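Flavin reductase domain protein (Arthrobacter sp., PDB 2QCK) probably binds FMN and acts as an oxidoreductase of the flavin reductase type. Local coordinates at residues R125-E129 and N130-V134. Residues are numbered along the deposited sequence; the frame is centred on the assembly and turned at random.
Sequences RLSFE and NNAVV
Leu126 and Val133 face each other as the hydrogen-bonded pair of a tight hairpin. Leu126 N donates to Val133 O at 2.8 Å. The return bond, Val133 N to Leu126 O, is 3.0 Å long. Their side chains leave the same face of the sheet and lie alongside each other at the base, with Leu126 CB 4.1 Å from Val133 CB. On that face Val133 also packs on Leu46 of the second subunit.

The other face carries Arg125, Ser127, Ala132 and Val134. Ser127 and Ala132 form a non-hydrogen-bonded pair, and Ser127 OG rests 3.6 Å from Ala132 CB. With OG turned away from its own carbonyl carbon (chi1 -63°), it leans toward the alanine methyl. Trp64 of helix 64-69 packs on both residues and on Arg125. The Arg125 side chain runs off from the hairpin, and its NE donates a hydrogen bond to Ile67 O.

Towards the turn, Phe128 N donates to Asn131 O at 2.8 Å. The same oxygen lies at the edge of the Phe128 ring, in its plane.

A water gathers the polar groups of the turn. It donates to Glu129 OE1, and accepts from Asn130 N at 2.8 Å and Asn131 ND2 at 3.0 Å. The Glu129 chain bends at chi2 (86°), which brings OE1 back to this water. OE1 also forms a salt bridge with Arg52 of the second subunit.

Strand 131-143 continues the sheet onto strand 51-58 through backbone hydrogen bonds, Ala132 with Met57 and Val134 with Phe55. This is a beta hairpin with a two-residue turn, Glu129-Asn130, linking neighbouring antiparallel strands of the flavin reductase-like fold at the dimer interface.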
ATOM      1  N   ARG A 125      12.459  12.065  -1.308  1.00 34.85           N
ATOM      2  CA  ARG A 125      11.708  11.433  -2.387  1.00 32.86           C
ATOM      3  C   ARG A 125      12.680  10.702  -3.283  1.00 33.57           C
ATOM      4  O   ARG A 125      13.747  11.255  -3.615  1.00 32.09           O
ATOM      5  CB  ARG A 125      10.984  12.493  -3.236  1.00 34.09           C
ATOM      6  CG  ARG A 125      10.262  13.546  -2.422  1.00 34.19           C
ATOM      7  CD  ARG A 125      10.928  14.890  -2.539  1.00 34.30           C
ATOM      8  NE  ARG A 125      10.332  15.855  -1.622  1.00 37.76           N
ATOM      9  CZ  ARG A 125      10.903  16.333  -0.509  1.00 30.02           C
ATOM     10  NH1 ARG A 125      12.108  15.963  -0.106  1.00 37.87           N
ATOM     11  NH2 ARG A 125      10.228  17.191   0.225  1.00 30.29           N
ATOM     12  N   LEU A 126      12.332   9.486  -3.720  1.00 34.18           N
ATOM     13  CA  LEU A 126      13.148   8.716  -4.641  1.00 32.64           C
ATOM     14  C   LEU A 126      12.498   8.806  -5.999  1.00 34.88           C
ATOM     15  O   LEU A 126      11.475   8.133  -6.249  1.00 31.29           O
ATOM     16  CB  LEU A 126      13.154   7.291  -4.182  1.00 35.93           C
ATOM     17  CG  LEU A 126      14.119   6.251  -4.748  1.00 38.80           C
ATOM     18  CD1 LEU A 126      15.571   6.677  -4.653  1.00 40.70           C
ATOM     19  CD2 LEU A 126      13.833   4.935  -3.979  1.00 37.62           C
ATOM     20  N   SER A 127      13.049   9.648  -6.868  1.00 34.28           N
ATOM     21  CA  SER A 127      12.347  10.024  -8.077  1.00 32.45           C
ATOM     22  C   SER A 127      12.843   9.281  -9.271  1.00 34.27           C
ATOM     23  O   SER A 127      14.040   9.273  -9.574  1.00 33.26           O
ATOM     24  CB  SER A 127      12.411  11.528  -8.318  1.00 37.64           C
ATOM     25  OG  SER A 127      11.765  12.181  -7.256  1.00 38.48           O
ATOM     26  N   PHE A 128      11.898   8.660  -9.960  1.00 36.81           N
ATOM     27  CA  PHE A 128      12.164   8.056 -11.237  1.00 33.56           C
ATOM     28  C   PHE A 128      11.715   9.042 -12.325  1.00 35.44           C
ATOM     29  O   PHE A 128      11.586  10.268 -12.084  1.00 40.13           O
ATOM     30  CB  PHE A 128      11.512   6.655 -11.299  1.00 32.35           C
ATOM     31  CG  PHE A 128      12.064   5.694 -10.264  1.00 28.19           C
ATOM     32  CD1 PHE A 128      11.596   5.712  -8.961  1.00 34.96           C
ATOM     33  CD2 PHE A 128      13.118   4.847 -10.579  1.00 33.98           C
ATOM     34  CE1 PHE A 128      12.146   4.883  -7.993  1.00 32.34           C
ATOM     35  CE2 PHE A 128      13.670   4.004  -9.615  1.00 23.63           C
ATOM     36  CZ  PHE A 128      13.186   4.043  -8.314  1.00 30.68           C
ATOM     37  N   GLU A 129      11.472   8.541 -13.523  1.00 36.26           N
ATOM     38  CA  GLU A 129      11.137   9.437 -14.633  1.00 36.44           C
ATOM     39  C   GLU A 129       9.812  10.136 -14.401  1.00 36.59           C
ATOM     40  O   GLU A 129       9.689  11.322 -14.599  1.00 39.89           O
ATOM     41  CB  GLU A 129      11.032   8.659 -15.932  1.00 34.58           C
ATOM     42  CG  GLU A 129      12.231   7.760 -16.245  1.00 44.28           C
ATOM     43  CD  GLU A 129      12.141   6.386 -15.601  1.00 41.40           C
ATOM     44  OE1 GLU A 129      11.427   6.275 -14.608  1.00 52.31           O
ATOM     45  OE2 GLU A 129      12.774   5.437 -16.096  1.00 48.57           O
ATOM     46  N   ASN A 130       8.785   9.392 -14.024  1.00 36.07           N
ATOM     47  CA  ASN A 130       7.478   9.999 -13.910  1.00 36.96           C
ATOM     48  C   ASN A 130       6.820   9.793 -12.589  1.00 33.96           C
ATOM     49  O   ASN A 130       5.686  10.250 -12.387  1.00 30.21           O
ATOM     50  CB  ASN A 130       6.585   9.420 -14.973  1.00 41.30           C
ATOM     51  CG  ASN A 130       7.093   9.700 -16.369  1.00 45.08           C
ATOM     52  OD1 ASN A 130       7.137  10.854 -16.781  1.00 55.18           O
ATOM     53  ND2 ASN A 130       7.465   8.649 -17.108  1.00 46.60           N
ATOM     54  N   ASN A 131       7.471   9.051 -11.689  1.00 32.38           N
ATOM     55  CA  ASN A 131       6.882   8.816 -10.392  1.00 29.35           C
ATOM     56  C   ASN A 131       7.940   8.836  -9.329  1.00 30.85           C
ATOM     57  O   ASN A 131       9.123   8.719  -9.633  1.00 32.71           O
ATOM     58  CB  ASN A 131       6.189   7.449 -10.366  1.00 31.26           C
ATOM     59  CG  ASN A 131       5.154   7.300 -11.493  1.00 32.71           C
ATOM     60  OD1 ASN A 131       3.965   7.519 -11.296  1.00 34.35           O
ATOM     61  ND2 ASN A 131       5.621   7.012 -12.674  1.00 31.04           N
ATOM     62  N   ALA A 132       7.508   9.005  -8.089  1.00 29.29           N
ATOM     63  CA  ALA A 132       8.419   9.017  -6.941  1.00 31.06           C
ATOM     64  C   ALA A 132       7.883   8.206  -5.774  1.00 31.91           C
ATOM     65  O   ALA A 132       6.665   8.118  -5.553  1.00 32.67           O
ATOM     66  CB  ALA A 132       8.638  10.529  -6.469  1.00 29.09           C
ATOM     67  N   VAL A 133       8.798   7.614  -5.007  1.00 31.91           N
ATOM     68  CA  VAL A 133       8.497   7.109  -3.675  1.00 31.03           C
ATOM     69  C   VAL A 133       8.769   8.236  -2.665  1.00 34.99           C
ATOM     70  O   VAL A 133       9.840   8.860  -2.681  1.00 33.98           O
ATOM     71  CB  VAL A 133       9.383   5.890  -3.333  1.00 31.45           C
ATOM     72  CG1 VAL A 133       9.144   5.381  -1.902  1.00 34.46           C
ATOM     73  CG2 VAL A 133       9.215   4.763  -4.466  1.00 26.89           C
ATOM     74  N   VAL A 134       7.800   8.513  -1.794  1.00 35.65           N
ATOM     75  CA  VAL A 134       7.969   9.540  -0.783  1.00 32.82           C
ATOM     76  C   VAL A 134       8.008   8.826   0.570  1.00 34.85           C
ATOM     77  O   VAL A 134       7.066   8.071   0.870  1.00 33.66           O
ATOM     78  CB  VAL A 134       6.851  10.561  -0.799  1.00 31.75           C
ATOM     79  CG1 VAL A 134       7.220  11.695   0.097  1.00 30.95           C
ATOM     80  CG2 VAL A 134       6.536  11.060  -2.254  1.00 29.14           C
TER
HETATM   81  O   HOH W   1       8.472   6.708 -13.509  1.00 27.11           O